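Local structure of methionine gamma-lyase (Trichomonas vaginalis, 1PFF) at residues Asp38-Asp43 with Val63-Ile68; Pro82-Val87 with Lys113-Ile118; Lys145-His150 with Trp187-Gly192. The protein belongs to the Cys/Met metabolism family of enzymes that depend on pyridoxal phosphate, and is assembled from four copies of the chain. All coordinates share one frame; numbering follows the deposited sequence.

Contact 1. Residues Asp38-Asp43 with Val63-Ile68. With EDO (1,2-ethanediol), chain O; EDO (1,2-ethanediol), chain C.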
loop_
_atom_site.group_PDB
_atom_site.type_symbol
_atom_site.label_atom_id
_atom_site.label_comp_id
_atom_site.label_asym_id
_atom_site.label_seq_id
_atom_site.Cartn_x
_atom_site.Cartn_y
_atom_site.Cartn_z
ATOM N N ASP A 38 17.956 -10.391 -37.410
ATOM C CA ASP A 38 18.547 -9.093 -37.056
ATOM C C ASP A 38 19.900 -9.274 -36.361
ATOM O O ASP A 38 20.278 -10.390 -36.007
ATOM C CB ASP A 38 17.622 -8.301 -36.123
ATOM C CG ASP A 38 16.445 -7.678 -36.840
ATOM O OD1 ASP A 38 16.403 -7.675 -38.096
ATOM O OD2 ASP A 38 15.505 -7.152 -36.215
ATOM N N HIS A 39 20.603 -8.160 -36.157
ATOM C CA HIS A 39 21.918 -8.147 -35.516
ATOM C C HIS A 39 21.939 -7.083 -34.414
ATOM O O HIS A 39 21.396 -5.999 -34.579
ATOM C CB HIS A 39 23.005 -7.896 -36.577
ATOM C CG HIS A 39 24.395 -7.733 -36.030
ATOM N ND1 HIS A 39 25.158 -6.608 -36.276
ATOM C CD2 HIS A 39 25.173 -8.559 -35.287
ATOM C CE1 HIS A 39 26.337 -6.741 -35.691
ATOM N NE2 HIS A 39 26.374 -7.917 -35.086
ATOM N N LEU A 40 22.557 -7.416 -33.286
ATOM C CA LEU A 40 22.690 -6.490 -32.167
ATOM C C LEU A 40 24.157 -6.400 -31.770
ATOM O O LEU A 40 24.847 -7.416 -31.682
ATOM C CB LEU A 40 21.847 -6.950 -30.956
ATOM C CG LEU A 40 21.906 -6.068 -29.696
ATOM C CD1 LEU A 40 20.552 -6.047 -28.953
ATOM C CD2 LEU A 40 23.006 -6.554 -28.750
ATOM N N ILE A 41 24.633 -5.181 -31.554
ATOM C CA ILE A 41 25.983 -4.978 -31.042
ATOM C C ILE A 41 25.848 -4.520 -29.609
ATOM O O ILE A 41 25.134 -3.553 -29.333
ATOM C CB ILE A 41 26.746 -3.916 -31.859
ATOM C CG1 ILE A 41 26.761 -4.291 -33.343
ATOM C CG2 ILE A 41 28.177 -3.749 -31.309
ATOM C CD1 ILE A 41 27.088 -3.146 -34.264
ATOM N N SER A 42 26.529 -5.211 -28.707
ATOM C CA SER A 42 26.513 -4.862 -27.292
ATOM C C SER A 42 27.935 -4.649 -26.801
ATOM O O SER A 42 28.884 -5.233 -27.333
ATOM C CB SER A 42 25.853 -5.975 -26.475
ATOM O OG SER A 42 25.922 -5.699 -25.077
ATOM N N ASP A 43 28.080 -3.790 -25.797
ATOM C CA ASP A 43 29.340 -3.679 -25.093
ATOM C C ASP A 43 29.615 -4.981 -24.334
ATOM O O ASP A 43 28.691 -5.721 -23.988
ATOM C CB ASP A 43 29.346 -2.483 -24.141
ATOM C CG ASP A 43 30.706 -2.264 -23.500
ATOM O OD1 ASP A 43 30.779 -2.312 -22.253
ATOM O OD2 ASP A 43 31.751 -2.050 -24.161
ATOM N N VAL A 63 18.758 -14.106 -33.503
ATOM C CA VAL A 63 19.405 -12.792 -33.513
ATOM C C VAL A 63 20.914 -13.010 -33.411
ATOM O O VAL A 63 21.379 -13.758 -32.555
ATOM C CB VAL A 63 18.930 -11.898 -32.334
ATOM C CG1 VAL A 63 19.669 -10.551 -32.321
ATOM C CG2 VAL A 63 17.413 -11.668 -32.384
ATOM N N GLU A 64 21.671 -12.372 -34.296
ATOM C CA GLU A 64 23.127 -12.402 -34.210
ATOM C C GLU A 64 23.553 -11.318 -33.239
ATOM O O GLU A 64 23.013 -10.208 -33.273
ATOM C CB GLU A 64 23.758 -12.177 -35.593
ATOM C CG GLU A 64 23.076 -12.993 -36.685
ATOM C CD GLU A 64 23.612 -12.729 -38.081
ATOM O OE1 GLU A 64 24.177 -11.643 -38.334
ATOM O OE2 GLU A 64 23.449 -13.624 -38.931
ATOM N N VAL A 65 24.497 -11.643 -32.358
ATOM C CA VAL A 65 24.951 -10.696 -31.337
ATOM C C VAL A 65 26.479 -10.670 -31.342
ATOM O O VAL A 65 27.128 -11.714 -31.309
ATOM C CB VAL A 65 24.444 -11.100 -29.918
ATOM C CG1 VAL A 65 24.960 -10.126 -28.838
ATOM C CG2 VAL A 65 22.927 -11.185 -29.894
ATOM N N ASP A 66 27.047 -9.476 -31.402
ATOM C CA ASP A 66 28.469 -9.315 -31.144
ATOM C C ASP A 66 28.646 -8.607 -29.808
ATOM O O ASP A 66 27.997 -7.592 -29.567
ATOM C CB ASP A 66 29.104 -8.476 -32.246
ATOM C CG ASP A 66 29.350 -9.272 -33.513
ATOM O OD1 ASP A 66 30.086 -10.278 -33.458
ATOM O OD2 ASP A 66 28.854 -8.965 -34.607
ATOM N N PHE A 67 29.509 -9.138 -28.941
ATOM C CA PHE A 67 29.945 -8.396 -27.748
ATOM C C PHE A 67 31.308 -7.777 -28.023
ATOM O O PHE A 67 32.265 -8.486 -28.350
ATOM C CB PHE A 67 30.043 -9.299 -26.512
ATOM C CG PHE A 67 28.741 -9.904 -26.092
ATOM C CD1 PHE A 67 28.417 -11.209 -26.468
ATOM C CD2 PHE A 67 27.831 -9.173 -25.324
ATOM C CE1 PHE A 67 27.201 -11.784 -26.077
ATOM C CE2 PHE A 67 26.608 -9.745 -24.925
ATOM C CZ PHE A 67 26.303 -11.056 -25.304
ATOM N N ILE A 68 31.394 -6.455 -27.912
ATOM C CA ILE A 68 32.629 -5.745 -28.260
ATOM C C ILE A 68 33.013 -4.731 -27.180
ATOM O O ILE A 68 32.166 -4.289 -26.392
ATOM C CB ILE A 68 32.476 -5.032 -29.632
ATOM C CG1 ILE A 68 31.552 -3.804 -29.501
ATOM C CG2 ILE A 68 31.946 -6.014 -30.712
ATOM C CD1 ILE A 68 31.617 -2.851 -30.681
HETATM C C1 EDO O . 27.421 -14.924 -33.885
HETATM O O1 EDO O . 27.922 -13.610 -34.107
HETATM C C2 EDO O . 25.896 -14.902 -33.751
HETATM O O2 EDO O . 25.530 -14.492 -32.448
HETATM C C1 EDO C . 20.136 -13.316 -42.600
HETATM O O1 EDO C . 20.042 -12.233 -41.682
HETATM C C2 EDO C . 21.465 -14.048 -42.431
HETATM O O2 EDO C . 22.468 -13.148 -41.974
#
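Residues His39-Asp43 pair in parallel with Glu64-Ile68, joining the two strands of a beta-alpha-beta unit whose connecting helix is 48-60. Strand 64-68 is the outermost strand at its end of the sheet within this chain. Leu40 N donates to Glu64 O at 2.8 Å, and Leu40 O accepts from Asp66 N. Ser42 repeats the pattern, its N bonded to Asp66 O and its O to Ile68 N. The backbones of His39 and Ile41 turn the other way, to Asn83 and strand 84-90.

The His39 side chain bridges to the edge strand. CG lies anti to the backbone N (chi1 175°), which sends the ring over toward Asp66. There NE2 donates to Asp66 OD2 at 2.7 Å. The bond is bent, and it meets the anti side of OD2, out of the carboxylate plane. Ring and carboxylate planes stand 77° apart. At the other ring nitrogen, ND1 is bonded to Thr84 OG1. Glu64, on the same face, turns its OE1 to Lys81.

The face carrying Leu40, Ser42, Val65 and Phe67 is largely apolar. Leu40 touches Leu58 of helix 48-60, and Ser42 and Phe67 touch Phe54. Leu40 CD2 lies alongside Val65 CG1 at 4.1 Å. Val65 CG1 in turn sits over one face of the Phe67 ring, near its rim. Phe67 CD2 approaches Ser42 CB at 3.9 Å, while Asp43 O lies at the ring edge. Beyond the His39-Asp66 pair, Ile41 CG2 meets Ile68 CD1 at 3.6 Å.

One 1,2-ethanediol takes the outward N-H of Val65 on its O2 at 3.0 Å, in a nearly straight bond (174°). The His39 ring is gripped at both nitrogens, which fixes its rotation. The Asp66 carboxylate would be expected to polarise it and favour a proton on NE2.

Contact 2. Residues Pro82-Val87 with Lys113-Ile118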
loop_
_atom_site.group_PDB
_atom_site.type_symbol
_atom_site.label_atom_id
_atom_site.label_comp_id
_atom_site.label_asym_id
_atom_site.label_seq_id
_atom_site.Cartn_x
_atom_site.Cartn_y
_atom_site.Cartn_z
ATOM N N PRO A 82 24.658 -5.235 -42.536
ATOM C CA PRO A 82 23.411 -4.832 -43.201
ATOM C C PRO A 82 22.186 -5.023 -42.310
ATOM O O PRO A 82 21.222 -4.262 -42.418
ATOM C CB PRO A 82 23.342 -5.775 -44.409
ATOM C CG PRO A 82 24.799 -6.064 -44.715
ATOM C CD PRO A 82 25.414 -6.214 -43.340
ATOM N N ASN A 83 22.241 -6.022 -41.434
ATOM C CA ASN A 83 21.118 -6.344 -40.566
ATOM C C ASN A 83 21.215 -5.800 -39.125
ATOM O O ASN A 83 20.426 -6.191 -38.262
ATOM C CB ASN A 83 20.876 -7.855 -40.581
ATOM C CG ASN A 83 22.066 -8.658 -40.060
ATOM O OD1 ASN A 83 23.230 -8.273 -40.231
ATOM N ND2 ASN A 83 21.773 -9.798 -39.440
ATOM N N THR A 84 22.163 -4.900 -38.869
ATOM C CA THR A 84 22.289 -4.313 -37.527
ATOM C C THR A 84 21.075 -3.440 -37.205
ATOM O O THR A 84 20.683 -2.585 -38.005
ATOM C CB THR A 84 23.592 -3.497 -37.391
ATOM O OG1 THR A 84 24.715 -4.355 -37.622
ATOM C CG2 THR A 84 23.790 -3.027 -35.935
ATOM N N ARG A 85 20.461 -3.684 -36.048
ATOM C CA ARG A 85 19.284 -2.914 -35.652
ATOM C C ARG A 85 19.481 -2.129 -34.363
ATOM O O ARG A 85 18.808 -1.122 -34.153
ATOM C CB ARG A 85 18.048 -3.804 -35.507
ATOM C CG ARG A 85 17.715 -4.594 -36.748
ATOM C CD ARG A 85 17.127 -3.821 -37.899
ATOM N NE ARG A 85 17.039 -4.714 -39.061
ATOM C CZ ARG A 85 17.068 -4.340 -40.334
ATOM N NH1 ARG A 85 17.173 -3.062 -40.667
ATOM N NH2 ARG A 85 16.978 -5.267 -41.288
ATOM N N ILE A 86 20.386 -2.596 -33.509
ATOM C CA ILE A 86 20.558 -2.022 -32.175
ATOM C C ILE A 86 22.023 -1.988 -31.762
ATOM O O ILE A 86 22.755 -2.967 -31.959
ATOM C CB ILE A 86 19.744 -2.820 -31.102
ATOM C CG1 ILE A 86 18.225 -2.629 -31.300
ATOM C CG2 ILE A 86 20.165 -2.382 -29.690
ATOM C CD1 ILE A 86 17.335 -3.513 -30.392
ATOM N N VAL A 87 22.418 -0.863 -31.168
ATOM C CA VAL A 87 23.691 -0.722 -30.453
ATOM C C VAL A 87 23.354 -0.477 -28.979
ATOM O O VAL A 87 22.625 0.466 -28.659
ATOM C CB VAL A 87 24.525 0.451 -31.034
ATOM C CG1 VAL A 87 25.731 0.802 -30.139
ATOM C CG2 VAL A 87 24.990 0.118 -32.464
ATOM N N LYS A 113 22.010 3.931 -41.406
ATOM C CA LYS A 113 20.689 4.420 -41.062
ATOM C C LYS A 113 19.938 3.433 -40.188
ATOM O O LYS A 113 20.188 2.224 -40.230
ATOM C CB LYS A 113 19.871 4.659 -42.330
ATOM C CG LYS A 113 20.237 5.908 -43.102
ATOM C CD LYS A 113 19.332 6.026 -44.310
ATOM C CE LYS A 113 19.003 7.477 -44.612
ATOM N NZ LYS A 113 18.328 7.594 -45.928
ATOM N N ASP A 114 18.986 3.968 -39.431
ATOM C CA ASP A 114 17.984 3.180 -38.712
ATOM C C ASP A 114 18.545 2.202 -37.690
ATOM O O ASP A 114 18.085 1.061 -37.569
ATOM C CB ASP A 114 17.076 2.454 -39.698
ATOM C CG ASP A 114 16.440 3.397 -40.697
ATOM O OD1 ASP A 114 16.089 4.542 -40.314
ATOM O OD2 ASP A 114 16.271 3.085 -41.891
ATOM N N ILE A 115 19.548 2.648 -36.957
ATOM C CA ILE A 115 20.013 1.875 -35.828
ATOM C C ILE A 115 19.485 2.556 -34.566
ATOM O O ILE A 115 19.518 3.786 -34.462
ATOM C CB ILE A 115 21.563 1.756 -35.870
ATOM C CG1 ILE A 115 21.974 0.936 -37.101
ATOM C CG2 ILE A 115 22.101 1.121 -34.582
ATOM C CD1 ILE A 115 23.438 0.842 -37.333
ATOM N N LEU A 116 18.941 1.765 -33.645
ATOM C CA LEU A 116 18.551 2.272 -32.339
ATOM C C LEU A 116 19.718 2.125 -31.375
ATOM O O LEU A 116 20.211 1.011 -31.122
ATOM C CB LEU A 116 17.317 1.536 -31.796
ATOM C CG LEU A 116 15.993 1.821 -32.512
ATOM C CD1 LEU A 116 14.981 0.733 -32.194
ATOM C CD2 LEU A 116 15.436 3.203 -32.159
ATOM N N VAL A 117 20.164 3.259 -30.861
ATOM C CA VAL A 117 21.184 3.280 -29.828
ATOM C C VAL A 117 20.452 3.311 -28.501
ATOM O O VAL A 117 19.628 4.200 -28.258
ATOM C CB VAL A 117 22.113 4.495 -29.950
ATOM C CG1 VAL A 117 23.238 4.437 -28.890
ATOM C CG2 VAL A 117 22.696 4.584 -31.376
ATOM N N ILE A 118 20.754 2.333 -27.654
ATOM C CA ILE A 118 20.083 2.167 -26.366
ATOM C C ILE A 118 21.127 2.177 -25.255
ATOM O O ILE A 118 22.108 1.435 -25.311
ATOM C CB ILE A 118 19.269 0.834 -26.337
ATOM C CG1 ILE A 118 18.257 0.775 -27.499
ATOM C CG2 ILE A 118 18.533 0.671 -25.005
ATOM C CD1 ILE A 118 17.557 -0.571 -27.633
HETATM O O HOH W 1 21.158 -0.617 -40.163
HETATM O O HOH W 2 16.475 -0.387 -35.738
HETATM O O HOH W 3 17.009 -0.888 -39.217
#
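Ile86 and Val87 pair with Leu116 and Val117 as neighbouring parallel strands inside the large sheet, the two strands of a beta-alpha-beta unit connected through helix 102-109. Three backbone bonds join them. Leu116 N donates to Arg85 O at 2.9 Å, and Leu116 O accepts from Val87 N. Val87 O then takes Ile118 N at 2.8 Å. The first donor is tilted 30° from the carbonyl plane, whereas the last comes in almost straight on its carbonyl.

Ahead of the paired residues the two segments separate, and waters span the gap. One water donates to both Thr84 O and Lys113 O. A second donates to Arg85 O and Asp114 O, so Arg85 O serves this water as well as Leu116 N. A third accepts from Arg85 NH1 at 2.6 Å and donates to Asp114 O, lying at the edge of the guanidinium in its plane. Arg85 NE makes a salt bridge with Asp38, so the guanidinium reaches toward both neighbouring chain segments.

The side chains meet through aliphatic carbons. With CG1 beside the backbone N (chi1 -66°), Ile115 has CG2 anti to that N, where it meets Val87 CG2 at 3.7 Å. Its other branch ends with CD1 at 4.1 Å from Thr84 CG2. On the face of Ile86 and Leu116, Ile86 CG2 touches Ile118 CD1 at 3.8 Å, and the two side chains cross at a slant. Leu116 adds a looser contact, its CB 4.3 Å from Ile86 CG1. Val87 and Val117, on the other face, pack against Ala109 of helix 102-109.

Such a beta-alpha-beta unit is common to alpha/beta folds; here it forms part of the mostly parallel seven-stranded sheet expected of fold type I PLP-dependent enzymes, the aspartate aminotransferase fold.

Contact 3. Residues Lys145-His150 with Trp187-Gly192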
loop_
_atom_site.group_PDB
_atom_site.type_symbol
_atom_site.label_atom_id
_atom_site.label_comp_id
_atom_site.label_asym_id
_atom_site.label_seq_id
_atom_site.Cartn_x
_atom_site.Cartn_y
_atom_site.Cartn_z
ATOM N N LYS A 145 17.958 1.447 -8.031
ATOM C CA LYS A 145 19.218 1.982 -7.517
ATOM C C LYS A 145 19.152 3.428 -7.008
ATOM O O LYS A 145 19.579 3.709 -5.883
ATOM C CB LYS A 145 20.341 1.819 -8.549
ATOM C CG LYS A 145 20.303 0.496 -9.309
ATOM C CD LYS A 145 21.279 -0.507 -8.745
ATOM C CE LYS A 145 20.807 -1.934 -9.006
ATOM N NZ LYS A 145 20.501 -2.663 -7.737
ATOM N N TYR A 146 18.619 4.336 -7.819
ATOM C CA TYR A 146 18.655 5.758 -7.473
ATOM C C TYR A 146 17.313 6.478 -7.511
ATOM O O TYR A 146 17.057 7.353 -6.684
ATOM C CB TYR A 146 19.693 6.495 -8.327
ATOM C CG TYR A 146 21.091 5.975 -8.106
ATOM C CD1 TYR A 146 21.654 5.031 -8.971
ATOM C CD2 TYR A 146 21.844 6.396 -7.003
ATOM C CE1 TYR A 146 22.942 4.531 -8.759
ATOM C CE2 TYR A 146 23.123 5.905 -6.781
ATOM C CZ TYR A 146 23.671 4.976 -7.659
ATOM O OH TYR A 146 24.943 4.497 -7.433
ATOM N N ILE A 147 16.460 6.123 -8.464
ATOM C CA ILE A 147 15.207 6.851 -8.620
ATOM C C ILE A 147 14.297 6.613 -7.406
ATOM O O ILE A 147 13.767 7.574 -6.839
ATOM C CB ILE A 147 14.542 6.563 -10.002
ATOM C CG1 ILE A 147 15.462 7.077 -11.122
ATOM C CG2 ILE A 147 13.200 7.264 -10.116
ATOM C CD1 ILE A 147 15.188 6.507 -12.485
ATOM N N ASN A 148 14.170 5.352 -6.989
ATOM C CA ASN A 148 13.491 5.008 -5.734
ATOM C C ASN A 148 14.295 5.458 -4.515
ATOM O O ASN A 148 15.520 5.348 -4.496
ATOM C CB ASN A 148 13.243 3.499 -5.632
ATOM C CG ASN A 148 12.407 3.124 -4.410
ATOM O OD1 ASN A 148 11.357 3.710 -4.161
ATOM N ND2 ASN A 148 12.881 2.153 -3.640
ATOM N N GLY A 149 13.599 5.939 -3.488
ATOM C CA GLY A 149 14.256 6.454 -2.298
ATOM C C GLY A 149 14.733 5.423 -1.288
ATOM O O GLY A 149 15.274 5.798 -0.246
ATOM N N HIS A 150 14.546 4.139 -1.596
ATOM C CA HIS A 150 14.841 3.035 -0.673
ATOM C C HIS A 150 15.338 1.815 -1.475
ATOM O O HIS A 150 15.702 1.950 -2.642
ATOM C CB HIS A 150 13.583 2.713 0.158
ATOM C CG HIS A 150 13.833 1.836 1.351
ATOM N ND1 HIS A 150 14.509 2.280 2.484
ATOM C CD2 HIS A 150 13.486 0.540 1.588
ATOM C CE1 HIS A 150 14.573 1.295 3.364
ATOM N NE2 HIS A 150 13.960 0.227 2.844
ATOM N N TRP A 187 3.873 4.584 -7.424
ATOM C CA TRP A 187 3.581 5.705 -6.538
ATOM C C TRP A 187 4.809 6.047 -5.690
ATOM O O TRP A 187 5.215 7.211 -5.622
ATOM C CB TRP A 187 2.353 5.388 -5.676
ATOM C CG TRP A 187 2.175 6.295 -4.510
ATOM C CD1 TRP A 187 1.910 7.634 -4.540
ATOM C CD2 TRP A 187 2.266 5.932 -3.133
ATOM N NE1 TRP A 187 1.826 8.127 -3.260
ATOM C CE2 TRP A 187 2.039 7.103 -2.375
ATOM C CE3 TRP A 187 2.511 4.728 -2.453
ATOM C CZ2 TRP A 187 2.051 7.110 -0.976
ATOM C CZ3 TRP A 187 2.523 4.732 -1.059
ATOM C CH2 TRP A 187 2.293 5.919 -0.337
ATOM N N LEU A 188 5.408 5.023 -5.081
ATOM C CA LEU A 188 6.647 5.162 -4.311
ATOM C C LEU A 188 7.801 5.735 -5.127
ATOM O O LEU A 188 8.566 6.564 -4.626
ATOM C CB LEU A 188 7.064 3.815 -3.702
ATOM C CG LEU A 188 6.300 3.331 -2.464
ATOM C CD1 LEU A 188 6.795 1.960 -2.000
ATOM C CD2 LEU A 188 6.379 4.358 -1.329
ATOM N N ILE A 189 7.926 5.295 -6.380
ATOM C CA ILE A 189 8.967 5.818 -7.267
ATOM C C ILE A 189 8.723 7.298 -7.548
ATOM O O ILE A 189 9.666 8.098 -7.523
ATOM C CB ILE A 189 9.037 5.020 -8.599
ATOM C CG1 ILE A 189 9.278 3.527 -8.347
ATOM C CG2 ILE A 189 10.121 5.582 -9.517
ATOM C CD1 ILE A 189 10.558 3.212 -7.632
ATOM N N THR A 190 7.460 7.645 -7.814
ATOM C CA THR A 190 7.047 9.032 -8.050
ATOM C C THR A 190 7.443 9.936 -6.877
ATOM O O THR A 190 7.902 11.052 -7.083
ATOM C CB THR A 190 5.516 9.119 -8.319
ATOM O OG1 THR A 190 5.214 8.493 -9.573
ATOM C CG2 THR A 190 5.066 10.564 -8.542
ATOM N N ARG A 191 7.263 9.437 -5.656
ATOM C CA ARG A 191 7.655 10.170 -4.449
ATOM C C ARG A 191 9.179 10.251 -4.339
ATOM O O ARG A 191 9.730 11.271 -3.899
ATOM C CB ARG A 191 7.062 9.513 -3.204
ATOM C CG ARG A 191 5.525 9.545 -3.129
ATOM C CD ARG A 191 4.882 10.899 -3.466
ATOM N NE ARG A 191 5.012 11.868 -2.373
ATOM C CZ ARG A 191 4.421 13.063 -2.341
ATOM N NH1 ARG A 191 3.640 13.464 -3.337
ATOM N NH2 ARG A 191 4.612 13.865 -1.306
ATOM N N GLY A 192 9.845 9.175 -4.749
ATOM C CA GLY A 192 11.291 9.130 -4.840
ATOM C C GLY A 192 11.914 10.227 -5.682
ATOM O O GLY A 192 13.001 10.681 -5.358
HETATM O O HOH W 4 10.774 6.134 -2.544
#
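Gly149 and Gly192 bring the loop 145-150 and the helix segment 187-192 together, their CA atoms 4.7 Å apart. The helix offers a bare backbone here. With no side chain at Gly192, Ile147 O can settle against it, 3.4 Å from Gly192 C. The same carbonyl oxygen, like Gly192 O, is bonded to NH2 of Arg199, about two helical turns further along.

Ile189 carries the side-chain contact. Its two ends touch different loop residues. CG2 meets Ile147 CG2 at 3.6 Å. CD1 is bent back by the second torsion (chi2 -61°) and presses on Asn148 CB at 3.4 Å, a close fit. The Asn148 and Ile189 side chains cross at about a right angle.

The polar link between the segments is a water. It donates to Asn148 OD1 at 3.0 Å and to Leu188 O at 3.1 Å, and accepts from Gly149 N. Leu188 O thus serves this water in addition to its helical bond from Gly192 N. Asn148 CG stands anti to the backbone N (chi1 -174°), which brings OD1 toward the helix, while ND2 makes weak bonds to His150 O and Asp152 OD1.

Arg191 NH2 is bonded to His150 O of the third subunit, so residues of the contact also form part of the interface with that subunit. Within the chain, Ile147 packs on Ile7 and Ile189 on Leu3, both of helix 2-11. The contact therefore sets the connection between strands 138-142 and 156-160 against the long helix 183-216, with helix 2-11 alongside.

Overall arrangement
Contacts 1 and 2 belong to one sheet. Strands 39-43 and 84-90 are neighbours in it, so the two contacts share a seam, and Thr84 and His39 touch across it. Contact 3 stands apart, its centre about 32 Å from each of the others. All three are largely buried, though contact 2 opens to solvent at its start. The first two are held by regular backbone bonding. Both have aliphatic packing; contact 1 adds a histidine-carboxylate pair at the sheet edge, and contact 2, between two inner strands, adds waters where its strands part. Contact 3 joins loop to helix through isoleucines, bare glycine backbone and one water, at the interface with another subunit.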